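PDB 4EZE: haloacid dehalogenase-like hydrolase from Salmonella enterica subsp. enterica serovar Typhi, which probably hydrolyses O-phosphoserine to serine and phosphate with the help of magnesium, the last step of serine biosynthesis, as a member of the HAD superfamily. Local coordinates for residues Q249-L254 with L275-H280; T283-K288 with L310-D315. All blocks are in the same frame, centred on the assembly; numbering follows the deposited sequence.

Contact 1 lies on one side of the parallel HAD sheet. Contact 2 joins a strand of that sheet to the chain segment near the C-terminus. Their centres lie 16 Å apart. Along the chain, strand 283-287 of contact 2 follows helix 275-280 of contact 1. The two also touch, because Leu278 CD2 of the helix packs 3.8 Å from Ile285 O of the strand. Contact 1 is the nearer to the active site. The side chain of Met277 is about 5 Å from that of Asp114, the predicted nucleophile, and about 8 Å from the bound sodium ion. In contact 2, the side chain of Ile285 is about 10 Å from that of Asp114.

Contact 1: Q249-L254 with L275-H280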
loop_
_atom_site.group_PDB
_atom_site.type_symbol
_atom_site.label_atom_id
_atom_site.label_comp_id
_atom_site.label_asym_id
_atom_site.label_seq_id
_atom_site.Cartn_x
_atom_site.Cartn_y
_atom_site.Cartn_z
ATOM N N GLN A 249 -12.341 -4.367 -8.554
ATOM C CA GLN A 249 -12.782 -4.640 -9.918
ATOM C C GLN A 249 -11.894 -3.962 -10.964
ATOM O O GLN A 249 -11.649 -4.511 -12.036
ATOM C CB GLN A 249 -14.237 -4.200 -10.094
ATOM C CG GLN A 249 -14.834 -4.679 -11.397
ATOM C CD GLN A 249 -14.958 -6.185 -11.411
ATOM O OE1 GLN A 249 -15.615 -6.771 -10.547
ATOM N NE2 GLN A 249 -14.324 -6.825 -12.387
ATOM N N THR A 250 -11.438 -2.755 -10.662
ATOM C CA THR A 250 -10.447 -2.067 -11.506
ATOM C C THR A 250 -9.158 -2.891 -11.558
ATOM O O THR A 250 -8.536 -3.030 -12.603
ATOM C CB THR A 250 -10.130 -0.677 -10.923
ATOM O OG1 THR A 250 -11.354 0.033 -10.734
ATOM C CG2 THR A 250 -9.213 0.135 -11.842
ATOM N N LEU A 251 -8.748 -3.450 -10.427
ATOM C CA LEU A 251 -7.549 -4.276 -10.441
ATOM C C LEU A 251 -7.753 -5.513 -11.297
ATOM O O LEU A 251 -6.895 -5.867 -12.087
ATOM C CB LEU A 251 -7.149 -4.666 -9.033
ATOM C CG LEU A 251 -5.782 -5.328 -8.918
ATOM C CD1 LEU A 251 -4.704 -4.521 -9.641
ATOM C CD2 LEU A 251 -5.446 -5.484 -7.441
ATOM N N VAL A 252 -8.903 -6.163 -11.132
ATOM C CA VAL A 252 -9.234 -7.352 -11.888
ATOM C C VAL A 252 -9.227 -7.039 -13.377
ATOM O O VAL A 252 -8.575 -7.732 -14.180
ATOM C CB VAL A 252 -10.624 -7.879 -11.499
ATOM C CG1 VAL A 252 -11.057 -9.004 -12.434
ATOM C CG2 VAL A 252 -10.595 -8.368 -10.070
ATOM N N ASP A 253 -9.946 -5.980 -13.739
ATOM C CA ASP A 253 -10.076 -5.598 -15.149
ATOM C C ASP A 253 -8.722 -5.227 -15.751
ATOM O O ASP A 253 -8.467 -5.500 -16.926
ATOM C CB ASP A 253 -11.132 -4.480 -15.365
ATOM C CG ASP A 253 -12.554 -4.867 -14.851
ATOM O OD1 ASP A 253 -12.785 -6.033 -14.462
ATOM O OD2 ASP A 253 -13.458 -3.995 -14.830
ATOM N N LEU A 254 -7.833 -4.639 -14.953
ATOM C CA LEU A 254 -6.533 -4.213 -15.487
ATOM C C LEU A 254 -5.666 -5.425 -15.700
ATOM O O LEU A 254 -4.899 -5.505 -16.659
ATOM C CB LEU A 254 -5.808 -3.319 -14.521
ATOM C CG LEU A 254 -4.419 -2.855 -14.963
ATOM C CD1 LEU A 254 -4.473 -2.116 -16.291
ATOM C CD2 LEU A 254 -3.855 -1.916 -13.904
ATOM N N LEU A 275 -9.284 -3.350 1.604
ATOM C CA LEU A 275 -9.327 -4.812 1.852
ATOM C C LEU A 275 -9.701 -5.702 0.641
ATOM O O LEU A 275 -9.013 -6.699 0.363
ATOM C CB LEU A 275 -10.201 -5.149 3.053
ATOM C CG LEU A 275 -9.544 -4.878 4.414
ATOM C CD1 LEU A 275 -10.565 -5.044 5.527
ATOM C CD2 LEU A 275 -8.376 -5.814 4.664
ATOM N N PRO A 276 -10.798 -5.375 -0.070
ATOM C CA PRO A 276 -11.189 -6.227 -1.197
ATOM C C PRO A 276 -10.069 -6.327 -2.215
ATOM O O PRO A 276 -9.715 -7.424 -2.653
ATOM C CB PRO A 276 -12.379 -5.485 -1.779
ATOM C CG PRO A 276 -13.001 -4.857 -0.582
ATOM C CD PRO A 276 -11.851 -4.402 0.266
ATOM N N MET A 277 -9.496 -5.179 -2.552
ATOM C CA MET A 277 -8.361 -5.118 -3.455
ATOM C C MET A 277 -7.127 -5.853 -2.928
ATOM O O MET A 277 -6.436 -6.531 -3.681
ATOM C CB MET A 277 -8.016 -3.662 -3.746
ATOM C CG MET A 277 -6.876 -3.475 -4.709
ATOM S SD MET A 277 -6.650 -1.744 -5.153
ATOM C CE MET A 277 -5.728 -1.151 -3.732
ATOM N N LEU A 278 -6.826 -5.724 -1.647
ATOM C CA LEU A 278 -5.640 -6.410 -1.122
ATOM C C LEU A 278 -5.874 -7.911 -0.960
ATOM O O LEU A 278 -4.943 -8.725 -1.106
ATOM C CB LEU A 278 -5.213 -5.830 0.226
ATOM C CG LEU A 278 -4.901 -4.345 0.333
ATOM C CD1 LEU A 278 -4.585 -4.047 1.784
ATOM C CD2 LEU A 278 -3.711 -3.985 -0.528
ATOM N N GLU A 279 -7.104 -8.279 -0.626
ATOM C CA GLU A 279 -7.418 -9.691 -0.452
ATOM C C GLU A 279 -7.418 -10.385 -1.793
ATOM O O GLU A 279 -7.025 -11.543 -1.898
ATOM C CB GLU A 279 -8.748 -9.886 0.251
ATOM C CG GLU A 279 -8.634 -9.740 1.762
ATOM C CD GLU A 279 -9.989 -9.657 2.440
ATOM O OE1 GLU A 279 -10.144 -10.258 3.522
ATOM O OE2 GLU A 279 -10.901 -8.991 1.898
ATOM N N HIS A 280 -7.815 -9.662 -2.828
ATOM C CA HIS A 280 -7.780 -10.227 -4.166
ATOM C C HIS A 280 -6.349 -10.394 -4.703
ATOM O O HIS A 280 -6.027 -11.405 -5.300
ATOM C CB HIS A 280 -8.600 -9.389 -5.136
ATOM C CG HIS A 280 -8.382 -9.761 -6.566
ATOM N ND1 HIS A 280 -9.050 -10.805 -7.169
ATOM C CD2 HIS A 280 -7.552 -9.250 -7.506
ATOM C CE1 HIS A 280 -8.650 -10.908 -8.424
ATOM N NE2 HIS A 280 -7.747 -9.972 -8.656
#
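His280 and Val252 make the aromatic part of this contact between two helices, 249-254 and 275-280. Val252 CG2 sits over one face of the His280 imidazole in a CH-pi contact, 3.8 Å from the ring centroid and 23° off the normal. It is offset toward the rim, and its closest ring atoms are NE2 and CE1. The His280 ring reaches across to the neighbouring helix because its CG is anti to the backbone N (chi1 169°).

The apolar part lies beside it. Leu251 CD2 meets Met277 CG at 3.7 Å, and the two side chains cross at about a right angle. Leu251 CD2 also stands at the edge of the imidazole, 4.3 Å from His280 CD2. Both Leu251 and Met277 also pack on Ile201 and Ala267, on one side of the HAD Rossmann-like sheet. The segment axes approach to 9.7 Å at 37°.

The polar part stays within one helix. Gln249 NE2 donates to Asp253 OD1 at 2.7 Å, on the syn side but tilted out of the carboxylate plane; the acceptor lies in the plane of the Gln249 amide.

No hydrogen bond joins the two segments, so the contact rests on non-directional apolar packing and one CH-pi contact.

Contact 2: T283-K288 with L310-D315; sequences TGIAWK and LFLIED
Ile285 on strand 283-287 of the HAD Rossmann-like fold and Leu312 meet tip to tip. Strand 283-287 lies in the parallel sheet between strands 265-269 and 299-301. Segment 310-315 belongs to the C-terminal part of the chain, after strand 299-301. Leu312 bridges two parts of the protein, since it also touches Phe99 of strand 97-100 in the antiparallel sheet.

The two main side chains reach toward each other end on. Ile285 leads with its longer branch. CG1 stands anti to the carbonyl carbon (chi1 -64°), and the extended chi2 of 164° carries CD1 out toward segment 310-315. Leu312 answers with a single methyl, CD1. Leu312 CD1 also approaches Ile285 CG1 at 3.9 Å, so it meets the last two carbons of the isoleucine branch.

Thr283 joins from two residues earlier on the strand. Its side chain starts out on the same side of the strand as that of Ile285 and lies at a slant to Leu312. The methyl does the touching: Thr283 CG2 lies 4.1 Å from Leu312 CD1. Leu312 CD1 is therefore shared by both strand residues.

All three touching residues are buried, and no hydrogen bond crosses between the segments. The backbone of Thr283 and Ile285 is instead tied to strand 265-269. Around the contact, Ile285 also packs on Ile266, Cys268 and Leu309, while Thr283 touches Pro106. Segment 310-315 has its own backbone bonds: Leu310 O accepts from Ile313 N and Glu314 N, each at 2.9 Å. The side chain of Glu314 forms a salt bridge with Lys194, and that of Asp315 with Lys101.

The methyl carbons Ile285 CD1 and Leu312 CD1 are 3.2 Å apart, closer than usual van der Waals contact and so tight that the exact spacing is doubtful.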
loop_
_atom_site.group_PDB
_atom_site.type_symbol
_atom_site.label_atom_id
_atom_site.label_comp_id
_atom_site.label_asym_id
_atom_site.label_seq_id
_atom_site.Cartn_x
_atom_site.Cartn_y
_atom_site.Cartn_z
ATOM N N THR A 283 -0.340 -11.068 -3.760
ATOM C CA THR A 283 0.440 -10.611 -2.632
ATOM C C THR A 283 -0.075 -9.229 -2.233
ATOM O O THR A 283 0.176 -8.239 -2.929
ATOM C CB THR A 283 1.923 -10.553 -2.989
ATOM O OG1 THR A 283 2.380 -11.880 -3.276
ATOM C CG2 THR A 283 2.737 -9.962 -1.830
ATOM N N GLY A 284 -0.854 -9.203 -1.152
ATOM C CA GLY A 284 -1.473 -7.980 -0.614
ATOM C C GLY A 284 -0.595 -7.483 0.515
ATOM O O GLY A 284 -0.106 -8.269 1.341
ATOM N N ILE A 285 -0.347 -6.182 0.526
ATOM C CA ILE A 285 0.575 -5.609 1.487
ATOM C C ILE A 285 -0.113 -4.505 2.257
ATOM O O ILE A 285 -0.604 -3.580 1.640
ATOM C CB ILE A 285 1.805 -5.012 0.801
ATOM C CG1 ILE A 285 2.596 -6.123 0.096
ATOM C CG2 ILE A 285 2.683 -4.312 1.831
ATOM C CD1 ILE A 285 3.591 -5.599 -0.906
ATOM N N ALA A 286 -0.104 -4.593 3.579
ATOM C CA ALA A 286 -0.689 -3.565 4.404
ATOM C C ALA A 286 0.407 -2.606 4.805
ATOM O O ALA A 286 1.365 -2.974 5.442
ATOM C CB ALA A 286 -1.331 -4.175 5.624
ATOM N N TRP A 287 0.248 -1.360 4.412
ATOM C CA TRP A 287 1.254 -0.362 4.679
ATOM C C TRP A 287 0.867 0.488 5.871
ATOM O O TRP A 287 -0.053 1.269 5.795
ATOM C CB TRP A 287 1.418 0.506 3.438
ATOM C CG TRP A 287 2.075 1.787 3.683
ATOM C CD1 TRP A 287 1.476 2.961 3.914
ATOM C CD2 TRP A 287 3.472 2.033 3.720
ATOM N NE1 TRP A 287 2.397 3.934 4.101
ATOM C CE2 TRP A 287 3.641 3.390 3.986
ATOM C CE3 TRP A 287 4.596 1.236 3.559
ATOM C CZ2 TRP A 287 4.884 3.971 4.097
ATOM C CZ3 TRP A 287 5.821 1.810 3.666
ATOM C CH2 TRP A 287 5.962 3.164 3.934
ATOM N N LYS A 288 1.538 0.276 6.994
ATOM C CA LYS A 288 1.350 1.104 8.169
ATOM C C LYS A 288 -0.142 1.225 8.377
ATOM O O LYS A 288 -0.667 2.290 8.610
ATOM C CB LYS A 288 2.060 2.436 8.004
ATOM C CG LYS A 288 3.556 2.246 7.878
ATOM C CD LYS A 288 4.334 3.538 7.857
ATOM C CE LYS A 288 5.822 3.251 7.816
ATOM N NZ LYS A 288 6.631 4.462 7.543
ATOM N N LEU A 310 11.293 -4.780 -2.444
ATOM C CA LEU A 310 12.293 -5.637 -3.079
ATOM C C LEU A 310 12.103 -7.117 -2.739
ATOM O O LEU A 310 12.171 -7.972 -3.628
ATOM C CB LEU A 310 13.701 -5.219 -2.685
ATOM C CG LEU A 310 14.728 -5.900 -3.593
ATOM C CD1 LEU A 310 14.574 -5.360 -4.998
ATOM C CD2 LEU A 310 16.127 -5.662 -3.080
ATOM N N PHE A 311 11.887 -7.420 -1.455
ATOM C CA PHE A 311 11.798 -8.824 -1.000
ATOM C C PHE A 311 10.677 -9.620 -1.633
ATOM O O PHE A 311 10.629 -10.838 -1.534
ATOM C CB PHE A 311 11.744 -8.911 0.528
ATOM C CG PHE A 311 12.985 -8.396 1.164
ATOM C CD1 PHE A 311 13.046 -7.080 1.611
ATOM C CD2 PHE A 311 14.130 -9.184 1.210
ATOM C CE1 PHE A 311 14.209 -6.570 2.158
ATOM C CE2 PHE A 311 15.303 -8.688 1.761
ATOM C CZ PHE A 311 15.348 -7.381 2.234
ATOM N N LEU A 312 9.770 -8.932 -2.297
ATOM C CA LEU A 312 8.662 -9.632 -2.866
ATOM C C LEU A 312 8.779 -9.682 -4.391
ATOM O O LEU A 312 7.895 -10.203 -5.051
ATOM C CB LEU A 312 7.353 -8.955 -2.472
ATOM C CG LEU A 312 7.100 -8.741 -0.979
ATOM C CD1 LEU A 312 5.990 -7.717 -0.845
ATOM C CD2 LEU A 312 6.710 -10.003 -0.253
ATOM N N ILE A 313 9.850 -9.137 -4.957
ATOM C CA ILE A 313 9.965 -9.165 -6.414
ATOM C C ILE A 313 11.332 -9.592 -6.931
ATOM O O ILE A 313 11.461 -9.934 -8.106
ATOM C CB ILE A 313 9.564 -7.825 -7.053
ATOM C CG1 ILE A 313 10.561 -6.735 -6.684
ATOM C CG2 ILE A 313 8.156 -7.436 -6.614
ATOM C CD1 ILE A 313 10.289 -5.449 -7.430
ATOM N N GLU A 314 12.335 -9.574 -6.058
ATOM C CA GLU A 314 13.699 -10.017 -6.402
ATOM C C GLU A 314 13.945 -11.417 -5.824
ATOM O O GLU A 314 13.814 -11.624 -4.624
ATOM C CB GLU A 314 14.747 -9.039 -5.858
ATOM C CG GLU A 314 16.194 -9.473 -6.090
ATOM C CD GLU A 314 16.411 -10.005 -7.513
ATOM O OE1 GLU A 314 16.276 -9.230 -8.480
ATOM O OE2 GLU A 314 16.716 -11.201 -7.677
ATOM N N ASP A 315 14.277 -12.377 -6.679
ATOM C CA ASP A 315 14.396 -13.769 -6.260
ATOM C C ASP A 315 15.776 -14.018 -5.667
ATOM O O ASP A 315 15.963 -14.903 -4.831
ATOM C CB ASP A 315 14.164 -14.681 -7.462
ATOM C CG ASP A 315 14.125 -16.143 -7.091
ATOM O OD1 ASP A 315 13.260 -16.545 -6.277
ATOM O OD2 ASP A 315 14.951 -16.901 -7.639
#